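Local coordinates for aspartate semialdehyde dehydrogenase (Francisella tularensis subsp. tularensis, PDB 4WOJ), which probably catalyses the NADPH-dependent reductive dephosphorylation of L-aspartyl-4-phosphate to L-aspartate-semialdehyde, a shared step in lysine, methionine and threonine biosynthesis, at residues Leu23-Arg26 against Met27-Lys31; Glu82-Lys85 against Glu86-Lys90; Ile126-Asp130 against Asn131-Asp135; Gln184-Leu187 against Leu188-Asp192; Ser238-Lys242 against Glu243-Ala247. All coordinates share one frame; numbering follows the deposited sequence.

Contact 1. Residues Leu23-Arg26 against Met27-Lys31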
loop_
_atom_site.group_PDB
_atom_site.type_symbol
_atom_site.label_atom_id
_atom_site.label_comp_id
_atom_site.label_asym_id
_atom_site.label_seq_id
_atom_site.Cartn_x
_atom_site.Cartn_y
_atom_site.Cartn_z
ATOM N N LEU B 23 -5.839 20.836 15.344
ATOM C CA LEU B 23 -6.581 20.931 16.592
ATOM C C LEU B 23 -7.149 22.323 16.799
ATOM O O LEU B 23 -8.335 22.473 17.057
ATOM C CB LEU B 23 -5.678 20.553 17.760
ATOM C CG LEU B 23 -6.325 20.675 19.120
ATOM C CD1 LEU B 23 -7.402 19.643 19.261
ATOM C CD2 LEU B 23 -5.290 20.559 20.236
ATOM N N MET B 24 -6.296 23.340 16.670
ATOM C CA MET B 24 -6.738 24.731 16.728
ATOM C C MET B 24 -7.876 24.932 15.786
ATOM O O MET B 24 -8.929 25.426 16.161
ATOM C CB MET B 24 -5.634 25.689 16.304
ATOM C CG MET B 24 -4.450 25.772 17.243
ATOM S SD MET B 24 -4.970 26.046 18.923
ATOM C CE MET B 24 -4.625 24.421 19.612
ATOM N N SER B 25 -7.687 24.551 14.538
ATOM C CA SER B 25 -8.759 24.768 13.576
ATOM C C SER B 25 -10.046 24.100 13.982
ATOM O O SER B 25 -11.125 24.591 13.712
ATOM C CB SER B 25 -8.376 24.258 12.215
ATOM O OG SER B 25 -9.570 23.989 11.473
ATOM N N ARG B 26 -9.943 22.935 14.612
ATOM C CA ARG B 26 -11.136 22.161 14.930
ATOM C C ARG B 26 -11.825 22.766 16.138
ATOM O O ARG B 26 -13.068 22.747 16.256
ATOM C CB ARG B 26 -10.786 20.683 15.149
ATOM C CG ARG B 26 -10.609 19.938 13.833
ATOM C CD ARG B 26 -11.943 19.751 13.115
ATOM N NE ARG B 26 -12.894 18.994 13.941
ATOM C CZ ARG B 26 -14.220 19.097 13.870
ATOM N NH1 ARG B 26 -14.789 19.932 13.002
ATOM N NH2 ARG B 26 -14.986 18.352 14.656
ATOM N N MET B 27 -11.011 23.342 17.013
ATOM C CA MET B 27 -11.544 24.088 18.145
ATOM C C MET B 27 -12.245 25.393 17.756
ATOM O O MET B 27 -13.337 25.678 18.253
ATOM C CB MET B 27 -10.465 24.305 19.186
ATOM C CG MET B 27 -10.140 22.984 19.889
ATOM S SD MET B 27 -8.783 23.085 21.056
ATOM C CE MET B 27 -9.599 23.849 22.460
ATOM N N ILE B 28 -11.660 26.163 16.844
ATOM C CA ILE B 28 -12.312 27.405 16.402
ATOM C C ILE B 28 -13.707 27.049 15.883
ATOM O O ILE B 28 -14.731 27.570 16.334
ATOM C CB ILE B 28 -11.518 28.062 15.270
ATOM C CG1 ILE B 28 -10.155 28.555 15.749
ATOM C CG2 ILE B 28 -12.313 29.169 14.642
ATOM C CD1 ILE B 28 -10.206 29.627 16.802
ATOM N N GLU B 29 -13.707 26.137 14.921
ATOM C CA GLU B 29 -14.914 25.630 14.225
ATOM C C GLU B 29 -16.032 25.151 15.169
ATOM O O GLU B 29 -17.216 25.309 14.865
ATOM C CB GLU B 29 -14.438 24.472 13.338
ATOM C CG GLU B 29 -15.313 24.016 12.198
ATOM C CD GLU B 29 -14.582 23.017 11.307
ATOM O OE1 GLU B 29 -13.378 22.729 11.589
ATOM O OE2 GLU B 29 -15.204 22.529 10.318
ATOM N N SER B 30 -15.628 24.562 16.306
ATOM C CA SER B 30 -16.546 23.958 17.301
ATOM C C SER B 30 -16.843 24.865 18.485
ATOM O O SER B 30 -17.566 24.479 19.387
ATOM C CB SER B 30 -15.945 22.670 17.891
ATOM O OG SER B 30 -15.559 21.754 16.909
ATOM N N LYS B 31 -16.269 26.071 18.486
ATOM C CA LYS B 31 -16.411 27.030 19.612
ATOM C C LYS B 31 -15.914 26.404 20.921
ATOM O O LYS B 31 -16.457 26.666 21.994
ATOM C CB LYS B 31 -17.868 27.461 19.799
ATOM C CG LYS B 31 -18.633 27.804 18.538
ATOM C CD LYS B 31 -20.128 27.726 18.818
ATOM C CE LYS B 31 -20.945 28.725 18.010
ATOM N NZ LYS B 31 -20.779 30.083 18.591
#

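Contact 2. Residues Glu82-Lys85 against Glu86-Lys90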
loop_
_atom_site.group_PDB
_atom_site.type_symbol
_atom_site.label_atom_id
_atom_site.label_comp_id
_atom_site.label_asym_id
_atom_site.label_seq_id
_atom_site.Cartn_x
_atom_site.Cartn_y
_atom_site.Cartn_z
ATOM N N GLU B 82 9.572 13.284 23.464
ATOM C CA GLU B 82 10.783 13.889 24.098
ATOM C C GLU B 82 10.364 14.934 25.125
ATOM O O GLU B 82 10.972 15.063 26.187
ATOM C CB GLU B 82 11.748 14.530 23.088
ATOM C CG GLU B 82 12.424 13.557 22.124
ATOM C CD GLU B 82 13.823 14.019 21.712
ATOM O OE1 GLU B 82 13.932 14.828 20.760
ATOM O OE2 GLU B 82 14.820 13.584 22.348
ATOM N N TYR B 83 9.304 15.658 24.801
ATOM C CA TYR B 83 8.798 16.722 25.652
ATOM C C TYR B 83 8.003 16.154 26.786
ATOM O O TYR B 83 8.082 16.631 27.904
ATOM C CB TYR B 83 7.924 17.688 24.850
ATOM C CG TYR B 83 7.328 18.817 25.683
ATOM C CD1 TYR B 83 8.024 19.994 25.894
ATOM C CD2 TYR B 83 6.059 18.706 26.241
ATOM C CE1 TYR B 83 7.474 21.028 26.637
ATOM C CE2 TYR B 83 5.504 19.729 26.993
ATOM C CZ TYR B 83 6.211 20.886 27.188
ATOM O OH TYR B 83 5.665 21.920 27.924
ATOM N N THR B 84 7.201 15.147 26.510
ATOM C CA THR B 84 6.451 14.514 27.584
ATOM C C THR B 84 7.425 13.890 28.562
ATOM O O THR B 84 7.196 13.887 29.760
ATOM C CB THR B 84 5.509 13.429 27.054
ATOM O OG1 THR B 84 4.654 14.000 26.057
ATOM C CG2 THR B 84 4.670 12.844 28.184
ATOM N N LYS B 85 8.515 13.363 28.024
ATOM C CA LYS B 85 9.548 12.743 28.835
ATOM C C LYS B 85 10.296 13.703 29.720
ATOM O O LYS B 85 10.581 13.405 30.877
ATOM C CB LYS B 85 10.531 12.008 27.952
ATOM C CG LYS B 85 10.289 10.516 28.009
ATOM C CD LYS B 85 11.477 9.770 27.436
ATOM C CE LYS B 85 11.140 9.198 26.063
ATOM N NZ LYS B 85 12.228 9.448 25.082
ATOM N N GLU B 86 10.599 14.870 29.183
ATOM C CA GLU B 86 11.280 15.878 29.962
ATOM C C GLU B 86 10.380 16.342 31.094
ATOM O O GLU B 86 10.816 16.537 32.216
ATOM C CB GLU B 86 11.611 17.065 29.052
ATOM C CG GLU B 86 12.026 18.351 29.764
ATOM C CD GLU B 86 13.515 18.583 29.688
ATOM O OE1 GLU B 86 14.098 18.324 28.611
ATOM O OE2 GLU B 86 14.099 19.006 30.709
ATOM N N ILE B 87 9.104 16.507 30.797
ATOM C CA ILE B 87 8.317 17.450 31.580
ATOM C C ILE B 87 7.181 16.909 32.374
ATOM O O ILE B 87 6.842 17.498 33.397
ATOM C CB ILE B 87 7.757 18.572 30.698
ATOM C CG1 ILE B 87 8.775 19.689 30.665
ATOM C CG2 ILE B 87 6.466 19.128 31.280
ATOM C CD1 ILE B 87 8.741 20.487 29.401
ATOM N N HIS B 88 6.558 15.845 31.892
ATOM C CA HIS B 88 5.387 15.342 32.576
ATOM C C HIS B 88 5.734 14.883 33.997
ATOM O O HIS B 88 4.991 15.178 34.935
ATOM C CB HIS B 88 4.742 14.235 31.751
ATOM C CG HIS B 88 3.654 13.504 32.463
ATOM N ND1 HIS B 88 3.885 12.337 33.151
ATOM C CD2 HIS B 88 2.329 13.760 32.583
ATOM C CE1 HIS B 88 2.752 11.914 33.688
ATOM N NE2 HIS B 88 1.792 12.765 33.360
ATOM N N HIS B 89 6.858 14.191 34.154
ATOM C CA HIS B 89 7.253 13.666 35.466
ATOM C C HIS B 89 7.599 14.783 36.458
ATOM O O HIS B 89 7.238 14.697 37.640
ATOM C CB HIS B 89 8.414 12.671 35.350
ATOM C CG HIS B 89 9.707 13.297 34.934
ATOM N ND1 HIS B 89 9.996 13.613 33.621
ATOM C CD2 HIS B 89 10.788 13.671 35.660
ATOM C CE1 HIS B 89 11.206 14.141 33.557
ATOM N NE2 HIS B 89 11.705 14.190 34.780
ATOM N N LYS B 90 8.277 15.819 35.968
ATOM C CA LYS B 90 8.579 17.019 36.778
ATOM C C LYS B 90 7.338 17.679 37.378
ATOM O O LYS B 90 7.369 18.152 38.515
ATOM C CB LYS B 90 9.310 18.073 35.950
ATOM C CG LYS B 90 10.743 17.724 35.586
ATOM C CD LYS B 90 11.418 18.901 34.887
ATOM C CE LYS B 90 12.551 18.489 33.954
ATOM N NZ LYS B 90 13.413 17.367 34.432
#

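Contact 3. Residues Ile126-Asp130 against Asn131-Asp135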
loop_
_atom_site.group_PDB
_atom_site.type_symbol
_atom_site.label_atom_id
_atom_site.label_comp_id
_atom_site.label_asym_id
_atom_site.label_seq_id
_atom_site.Cartn_x
_atom_site.Cartn_y
_atom_site.Cartn_z
ATOM N N ILE B 126 -15.131 8.487 31.347
ATOM C CA ILE B 126 -15.903 9.039 32.436
ATOM C C ILE B 126 -15.584 8.341 33.742
ATOM O O ILE B 126 -15.442 8.986 34.775
ATOM C CB ILE B 126 -17.403 8.973 32.125
ATOM C CG1 ILE B 126 -17.763 10.175 31.259
ATOM C CG2 ILE B 126 -18.227 9.042 33.388
ATOM C CD1 ILE B 126 -19.132 10.048 30.622
ATOM N N ASN B 127 -15.466 7.028 33.697
ATOM C CA ASN B 127 -15.149 6.253 34.892
ATOM C C ASN B 127 -13.766 6.600 35.445
ATOM O O ASN B 127 -13.539 6.560 36.646
ATOM C CB ASN B 127 -15.175 4.771 34.567
ATOM C CG ASN B 127 -15.166 3.916 35.801
ATOM O OD1 ASN B 127 -15.573 4.346 36.873
ATOM N ND2 ASN B 127 -14.696 2.703 35.661
ATOM N N ALA B 128 -12.854 6.938 34.546
ATOM C CA ALA B 128 -11.484 7.248 34.905
ATOM C C ALA B 128 -11.391 8.618 35.569
ATOM O O ALA B 128 -10.747 8.782 36.618
ATOM C CB ALA B 128 -10.582 7.192 33.658
ATOM N N ILE B 129 -12.000 9.612 34.929
ATOM C CA ILE B 129 -12.057 10.963 35.473
ATOM C C ILE B 129 -12.662 10.844 36.861
ATOM O O ILE B 129 -12.097 11.324 37.839
ATOM C CB ILE B 129 -12.937 11.903 34.617
ATOM C CG1 ILE B 129 -12.357 12.071 33.201
ATOM C CG2 ILE B 129 -13.044 13.280 35.282
ATOM C CD1 ILE B 129 -13.301 12.691 32.190
ATOM N N ASP B 130 -13.802 10.156 36.916
ATOM C CA ASP B 130 -14.524 9.877 38.163
ATOM C C ASP B 130 -13.631 9.252 39.247
ATOM O O ASP B 130 -13.763 9.590 40.423
ATOM C CB ASP B 130 -15.746 9.005 37.861
ATOM C CG ASP B 130 -16.656 8.804 39.055
ATOM O OD1 ASP B 130 -16.602 9.596 40.025
ATOM O OD2 ASP B 130 -17.456 7.831 39.019
ATOM N N ASN B 131 -12.717 8.370 38.868
ATOM C CA ASN B 131 -11.884 7.677 39.860
ATOM C C ASN B 131 -10.594 8.424 40.169
ATOM O O ASN B 131 -9.646 7.851 40.718
ATOM C CB ASN B 131 -11.593 6.228 39.428
ATOM C CG ASN B 131 -12.693 5.264 39.853
ATOM O OD1 ASN B 131 -13.672 5.061 39.142
ATOM N ND2 ASN B 131 -12.527 4.654 41.007
ATOM N N GLY B 132 -10.568 9.709 39.841
ATOM C CA GLY B 132 -9.427 10.572 40.134
ATOM C C GLY B 132 -8.229 10.319 39.247
ATOM O O GLY B 132 -7.108 10.614 39.627
ATOM N N LYS B 133 -8.470 9.770 38.061
ATOM C CA LYS B 133 -7.407 9.597 37.064
ATOM C C LYS B 133 -7.244 10.859 36.252
ATOM O O LYS B 133 -8.197 11.577 35.988
ATOM C CB LYS B 133 -7.687 8.412 36.161
ATOM C CG LYS B 133 -7.181 7.105 36.728
ATOM C CD LYS B 133 -8.045 5.991 36.217
ATOM C CE LYS B 133 -7.336 4.664 36.317
ATOM N NZ LYS B 133 -8.109 3.606 35.615
ATOM N N LYS B 134 -5.994 11.157 35.905
ATOM C CA LYS B 134 -5.653 12.444 35.311
ATOM C C LYS B 134 -4.926 12.388 33.961
ATOM O O LYS B 134 -4.622 13.456 33.371
ATOM C CB LYS B 134 -4.795 13.265 36.297
ATOM C CG LYS B 134 -5.303 13.297 37.722
ATOM C CD LYS B 134 -6.485 14.232 37.893
ATOM C CE LYS B 134 -7.390 13.790 39.032
ATOM N NZ LYS B 134 -8.764 14.337 38.911
ATOM N N ASP B 135 -4.597 11.191 33.481
ATOM C CA ASP B 135 -3.801 11.058 32.243
ATOM C C ASP B 135 -4.566 10.397 31.102
ATOM O O ASP B 135 -4.940 9.224 31.163
ATOM C CB ASP B 135 -2.510 10.273 32.497
ATOM C CG ASP B 135 -1.474 11.079 33.277
ATOM O OD1 ASP B 135 -1.414 12.331 33.093
ATOM O OD2 ASP B 135 -0.696 10.462 34.053
#

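Contact 4. Residues Gln184-Leu187 against Leu188-Asp192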
loop_
_atom_site.group_PDB
_atom_site.type_symbol
_atom_site.label_atom_id
_atom_site.label_comp_id
_atom_site.label_asym_id
_atom_site.label_seq_id
_atom_site.Cartn_x
_atom_site.Cartn_y
_atom_site.Cartn_z
ATOM N N GLN B 184 11.690 15.864 -2.624
ATOM C CA GLN B 184 12.156 14.726 -3.433
ATOM C C GLN B 184 11.406 14.712 -4.758
ATOM O O GLN B 184 11.996 14.682 -5.811
ATOM C CB GLN B 184 11.928 13.403 -2.715
ATOM C CG GLN B 184 12.784 13.213 -1.484
ATOM C CD GLN B 184 12.261 12.095 -0.585
ATOM O OE1 GLN B 184 11.294 11.404 -0.947
ATOM N NE2 GLN B 184 12.892 11.918 0.611
ATOM N N THR B 185 10.089 14.764 -4.674
ATOM C CA THR B 185 9.211 14.671 -5.846
ATOM C C THR B 185 9.408 15.838 -6.823
ATOM O O THR B 185 9.296 15.692 -8.041
ATOM C CB THR B 185 7.746 14.656 -5.379
ATOM O OG1 THR B 185 7.644 13.811 -4.236
ATOM C CG2 THR B 185 6.827 14.165 -6.449
ATOM N N SER B 186 9.688 16.999 -6.259
ATOM C CA SER B 186 9.928 18.203 -7.047
ATOM C C SER B 186 11.180 18.056 -7.868
ATOM O O SER B 186 11.156 18.229 -9.086
ATOM C CB SER B 186 10.045 19.425 -6.149
ATOM O OG SER B 186 10.627 20.507 -6.872
ATOM N N LEU B 187 12.265 17.707 -7.192
ATOM C CA LEU B 187 13.569 17.533 -7.848
ATOM C C LEU B 187 13.582 16.455 -8.930
ATOM O O LEU B 187 14.052 16.695 -10.051
ATOM C CB LEU B 187 14.634 17.206 -6.815
ATOM C CG LEU B 187 14.872 18.299 -5.759
ATOM C CD1 LEU B 187 15.742 17.766 -4.629
ATOM C CD2 LEU B 187 15.505 19.536 -6.400
ATOM N N LEU B 188 13.040 15.285 -8.597
ATOM C CA LEU B 188 12.895 14.215 -9.567
ATOM C C LEU B 188 12.070 14.646 -10.750
ATOM O O LEU B 188 12.328 14.218 -11.871
ATOM C CB LEU B 188 12.206 13.002 -8.963
ATOM C CG LEU B 188 12.848 12.415 -7.744
ATOM C CD1 LEU B 188 11.957 11.304 -7.225
ATOM C CD2 LEU B 188 14.200 11.880 -8.105
ATOM N N SER B 189 11.051 15.458 -10.510
ATOM C CA SER B 189 10.218 15.959 -11.613
ATOM C C SER B 189 10.995 16.868 -12.544
ATOM O O SER B 189 10.716 16.908 -13.742
ATOM C CB SER B 189 8.986 16.726 -11.112
ATOM O OG SER B 189 8.223 15.963 -10.195
ATOM N N LYS B 190 11.945 17.618 -11.996
ATOM C CA LYS B 190 12.739 18.541 -12.825
ATOM C C LYS B 190 13.630 17.768 -13.761
ATOM O O LYS B 190 13.588 17.989 -14.972
ATOM C CB LYS B 190 13.577 19.504 -11.987
ATOM C CG LYS B 190 12.783 20.734 -11.602
ATOM C CD LYS B 190 13.401 21.481 -10.439
ATOM C CE LYS B 190 12.530 22.680 -10.082
ATOM N NZ LYS B 190 12.596 22.982 -8.629
ATOM N N ILE B 191 14.401 16.833 -13.213
ATOM C CA ILE B 191 15.278 16.036 -14.059
ATOM C C ILE B 191 14.517 15.223 -15.112
ATOM O O ILE B 191 15.059 14.940 -16.157
ATOM C CB ILE B 191 16.252 15.147 -13.284
ATOM C CG1 ILE B 191 17.220 14.534 -14.300
ATOM C CG2 ILE B 191 15.510 14.038 -12.544
ATOM C CD1 ILE B 191 18.488 13.896 -13.754
ATOM N N ASP B 192 13.270 14.860 -14.858
ATOM C CA ASP B 192 12.541 13.963 -15.779
ATOM C C ASP B 192 12.185 14.666 -17.101
ATOM O O ASP B 192 11.580 15.737 -17.109
ATOM C CB ASP B 192 11.269 13.411 -15.122
ATOM C CG ASP B 192 10.430 12.569 -16.067
ATOM O OD1 ASP B 192 10.918 11.518 -16.542
ATOM O OD2 ASP B 192 9.263 12.950 -16.323
#

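Contact 5. Residues Ser238-Lys242 against Glu243-Ala247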
loop_
_atom_site.group_PDB
_atom_site.type_symbol
_atom_site.label_atom_id
_atom_site.label_comp_id
_atom_site.label_asym_id
_atom_site.label_seq_id
_atom_site.Cartn_x
_atom_site.Cartn_y
_atom_site.Cartn_z
ATOM N N SER B 238 10.052 -9.425 18.770
ATOM C CA SER B 238 9.059 -10.318 18.136
ATOM C C SER B 238 9.162 -10.398 16.593
ATOM O O SER B 238 8.686 -11.353 15.980
ATOM C CB SER B 238 7.626 -9.894 18.533
ATOM O OG SER B 238 7.222 -8.657 17.916
ATOM N N GLY B 239 9.766 -9.381 15.979
ATOM C CA GLY B 239 9.833 -9.261 14.508
ATOM C C GLY B 239 9.069 -8.052 13.987
ATOM O O GLY B 239 9.294 -7.592 12.866
ATOM N N GLN B 240 8.150 -7.563 14.812
ATOM C CA GLN B 240 7.328 -6.396 14.484
ATOM C C GLN B 240 8.132 -5.116 14.581
ATOM O O GLN B 240 9.174 -5.083 15.242
ATOM C CB GLN B 240 6.162 -6.281 15.459
ATOM C CG GLN B 240 5.221 -7.471 15.475
ATOM C CD GLN B 240 4.280 -7.444 16.657
ATOM O OE1 GLN B 240 4.720 -7.548 17.809
ATOM N NE2 GLN B 240 2.982 -7.296 16.388
ATOM N N THR B 241 7.670 -4.067 13.910
ATOM C CA THR B 241 8.141 -2.740 14.251
ATOM C C THR B 241 7.302 -2.300 15.443
ATOM O O THR B 241 6.298 -2.948 15.799
ATOM C CB THR B 241 8.011 -1.713 13.112
ATOM O OG1 THR B 241 6.642 -1.525 12.759
ATOM C CG2 THR B 241 8.736 -2.184 11.901
ATOM N N LYS B 242 7.716 -1.211 16.076
ATOM C CA LYS B 242 6.977 -0.702 17.230
ATOM C C LYS B 242 5.596 -0.241 16.758
ATOM O O LYS B 242 4.593 -0.452 17.460
ATOM C CB LYS B 242 7.732 0.402 17.963
ATOM C CG LYS B 242 7.318 0.577 19.426
ATOM C CD LYS B 242 8.467 1.147 20.259
ATOM C CE LYS B 242 8.547 2.675 20.214
ATOM N NZ LYS B 242 7.956 3.287 21.444
ATOM N N GLU B 243 5.557 0.326 15.546
ATOM C CA GLU B 243 4.305 0.742 14.903
ATOM C C GLU B 243 3.257 -0.339 14.860
ATOM O O GLU B 243 2.075 -0.070 15.090
ATOM C CB GLU B 243 4.577 1.205 13.466
ATOM C CG GLU B 243 3.412 1.952 12.806
ATOM C CD GLU B 243 3.099 3.276 13.480
ATOM O OE1 GLU B 243 3.873 3.706 14.364
ATOM O OE2 GLU B 243 2.083 3.916 13.100
ATOM N N GLU B 244 3.717 -1.559 14.569
ATOM C CA GLU B 244 2.878 -2.764 14.406
ATOM C C GLU B 244 2.447 -3.414 15.740
ATOM O O GLU B 244 1.307 -3.828 15.898
ATOM C CB GLU B 244 3.636 -3.796 13.559
ATOM C CG GLU B 244 3.927 -3.313 12.143
ATOM C CD GLU B 244 5.068 -4.043 11.441
ATOM O OE1 GLU B 244 5.790 -4.861 12.061
ATOM O OE2 GLU B 244 5.251 -3.790 10.238
ATOM N N TYR B 245 3.365 -3.501 16.692
ATOM C CA TYR B 245 3.037 -3.996 18.032
ATOM C C TYR B 245 1.990 -3.070 18.734
ATOM O O TYR B 245 1.202 -3.534 19.541
ATOM C CB TYR B 245 4.338 -4.146 18.874
ATOM C CG TYR B 245 4.146 -3.949 20.362
ATOM C CD1 TYR B 245 3.943 -5.028 21.215
ATOM C CD2 TYR B 245 4.141 -2.660 20.910
ATOM C CE1 TYR B 245 3.750 -4.814 22.571
ATOM C CE2 TYR B 245 3.947 -2.434 22.265
ATOM C CZ TYR B 245 3.753 -3.505 23.091
ATOM O OH TYR B 245 3.560 -3.239 24.430
ATOM N N LYS B 246 2.045 -1.758 18.481
ATOM C CA LYS B 246 1.084 -0.812 19.069
ATOM C C LYS B 246 -0.346 -1.213 18.794
ATOM O O LYS B 246 -1.229 -1.000 19.616
ATOM C CB LYS B 246 1.216 0.598 18.476
ATOM C CG LYS B 246 2.440 1.372 18.910
ATOM C CD LYS B 246 2.405 2.813 18.424
ATOM C CE LYS B 246 3.725 3.542 18.693
ATOM N NZ LYS B 246 4.668 3.473 17.526
ATOM N N ALA B 247 -0.588 -1.718 17.596
ATOM C CA ALA B 247 -1.937 -2.039 17.215
ATOM C C ALA B 247 -2.662 -2.909 18.253
ATOM O O ALA B 247 -3.648 -2.475 18.818
ATOM C CB ALA B 247 -1.990 -2.663 15.830
HETATM O O HOH W 1 6.557 -1.511 9.591
#

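Contact 1. Residues Leu23-Arg26 against Met27-Lys31
Arg26 bends back over the last turn of its helix to overlap Glu29 and Ser30. Turns at chi2 (-71°) and chi3 (-59°) fold the chain so that the guanidinium lies above the residues that follow it. NH1 makes a long, weak salt bridge to Glu29 OE1 (3.4 Å), the two flat groups being nearly perpendicular, with planes 81° apart. Over one guanidinium face stands Ser30 OG, but this hydroxyl spends its proton elsewhere: it donates to Arg26 O at 2.8 Å. That carbonyl also receives a weak bond from Ser30 N at 3.1 Å, so Ser30 grips it twice. The stronger ionic partner of Arg26 is Glu359, which meets NH2 from helix 354-369. On the buried side Leu23 and Met27 lie alongside each other, Leu23 CG 3.9 Å from Met27 SD, and both pack on the same helix 354-369, against Arg362 and Leu365. Lys31 then leaves the helix with positive phi, and its N bonds to Ile28 O at 3.0 Å. The whole is the Schellman-type C-terminal end of helix 18-30, the crossover helix of the beta-alpha-beta unit between strands 8-13 and 36-42 in the Rossmann-type NAD-binding domain.

Contact 2. Residues Glu82-Lys85 against Glu86-Lys90
Tyr83 and Ile87, one helical turn apart, meet with the ring turned to the isoleucine, whose CB lies over one of its faces. The ring stands with CG anti to the backbone N (chi1 179°), which swings it along the helix toward the next turn. The ring and the Ile87 branch approach at a slant. How closely Ile87 CD1 comes to the ring is doubtful, because the modelled separation is too short; the pairing rests instead on Ile87 CB over the ring face and on a shared neighbour, Leu69 of helix 66-70, which both side chains touch. Tyr83 OH is hydrogen-bonded to Ala63 O, and the ring meets Tyr64 edge-to-face.

Helix 81-93 is the crossover between strands 74-77 and 99-102 of the parallel Rossmann-type sheet, and its next face is carried by Thr84 and His88. These two run side by side in the same direction, with Thr84 CG2 3.8 Å from His88 CB. At chi1 -55° the threonine methyl is directed toward His88, while OG1 sits beside the backbone N, within hydrogen-bonding reach of both Gly80 O and Asp102 OD2, two acceptors that its one proton can serve only in turn or share. The His88 ring extends away from Thr84 to Trp100, which it meets edge-to-face.

Beneath the side chains, His88 N donates to Thr84 O at 3.0 Å and Glu86 N to Glu82 O at 3.0 Å. Ile87 N makes two weak bonds, to Tyr83 O at 3.1 Å and Thr84 O at 3.4 Å.

Contact 3. Residues Ile126-Asp130 against Asn131-Asp135
The Lys133 side chain lies alongside Ala128 where a Schellman motif ends helix 118-130. Gly132 is the C-prime residue, and its positive phi (74°) turns the chain out of the helix toward strand 135-138. Two backbone bonds define the motif: Lys133 N donates to Ala128 O at 2.9 Å, and Gly132 N to Ile129 O at 3.0 Å.

From its root, the Lys133 side chain first passes the carbonyl of Ala128, with CB 3.1 Å from Ala128 O. CG stands beside the backbone N and opposite the carbonyl carbon (chi1 -86°), still near the same oxygen at 3.9 Å. The chain is extended beyond this point, and CD comes alongside the methyl of the alanine, 3.8 Å from Ala128 CB. CE and NZ lead away from segment 126-130. The aliphatic part of the lysine thus lies against the last turn of the helix, and its charged end does not.

On the inner side, Ala128 touches Thr114 and Phe136 of the parallel sheet, and Ile129 packs on Phe99, Phe136 and the C-terminal helix 354-369, so the helix end is seated on the sheet while Asn127, Asp130 and Asn131 occupy the exposed side. Asn131 follows the last helical residue, and its N divides a weak pair of bonds between Asn127 O and Ala128 O, each at 3.0 Å.

Contact 4. Residues Gln184-Leu187 against Leu188-Asp192
With chi1 at -54°, Ser189 holds OG beside its own backbone N and opposite its carbonyl carbon, turning the hydroxyl back onto the carbonyl of Thr185. Ser186, at chi1 164°, has OG anti to the backbone N, on the side where Lys190 passes. The Ser189 hydroxyl donates to Thr185 O at a modelled 2.4 Å, a doubtful value too short to be taken at face value, and Ser189 N reaches the same oxygen at 3.0 Å. Along the neighbouring face Lys190 runs back, with NZ 3.6 Å from Ser186 OG. Leu188 packs on the backbone of the preceding turn, CG 3.1 Å from Gln184 O, and also touches Leu208 of helix 198-209. The bond from Leu188 N to that same Gln184 O (3.0 Å) is almost straight, at 174°, and Ile191 N to Leu187 O (3.2 Å) is similar. Gln184 points its amide out of the helix, to Pro216 O, Thr220 OG1 and Leu224 N.

The face bearing Thr185 and Ser189 meets the second subunit: Ser189 OG is hydrogen-bonded to Ser189 OG of that subunit, and Thr185 packs on its counterpart there. Each of these hydroxyls has one proton, so while the OG-OG bond is made at most one of the pair can donate to its own Thr185 O; the result is a small polar patch at the dimer contact of helix 175-191.

Contact 5. Residues Ser238-Lys242 against Glu243-Ala247
Glu244 OE1 is gripped by several groups: within the turn Thr241 N donates to it at 2.8 Å and 164°, and Arg333 and Lys335 of the second subunit form salt bridges to the same oxygen. Thr241 N comes from above the carboxylate plane, 54° out of it. The glutamate chain, extended beyond CG, runs back to the start of the helix. In return Thr241 OG1, held between the backbone N and the carbonyl carbon at chi1 63°, accepts a weak bond from Glu244 N at 3.4 Å. A water links the two side chains, accepting from Thr241 OG1 at 3.2 Å and donating to Glu244 OE2 at 2.7 Å. Gln240 lies across Tyr245, with amide and ring nearly perpendicular and OE1 3.6 Å from Tyr245 CB; Ser238 OG donates to this OE1 at 2.7 Å. One turn along, Lys246 NZ makes a weak salt bridge to Glu243 OE1 at 3.3 Å, while Glu243 OE2 is hydrogen-bonded to Asn140. The reciprocal bonds of Thr241 and Glu244 form a capping box at the N-terminus of helix 242-255, placed at the subunit interface and close to the predicted catalytic Cys141 and His276.

Contacts 1, 2 and 3 belong to the Rossmann-type nucleotide-binding half of the subunit, and contacts 4 and 5 to the dimerisation half. Contacts 2 and 3 touch directly: His88 NE2 lies 3.2 Å from Asp135 OD1, a probable hydrogen bond joining helix 81-93 to the start of strand 135-138. Contact 1 stands apart from both, its centre about 26 Å from that of contact 2 and 25 Å from that of contact 3. Contacts 4 and 5, with centres about 33 Å apart, both reach the second subunit. Only contact 5 approaches the predicted active site, the Glu243 side chain being about 5 Å from that of Cys141 and 6 Å from that of His276.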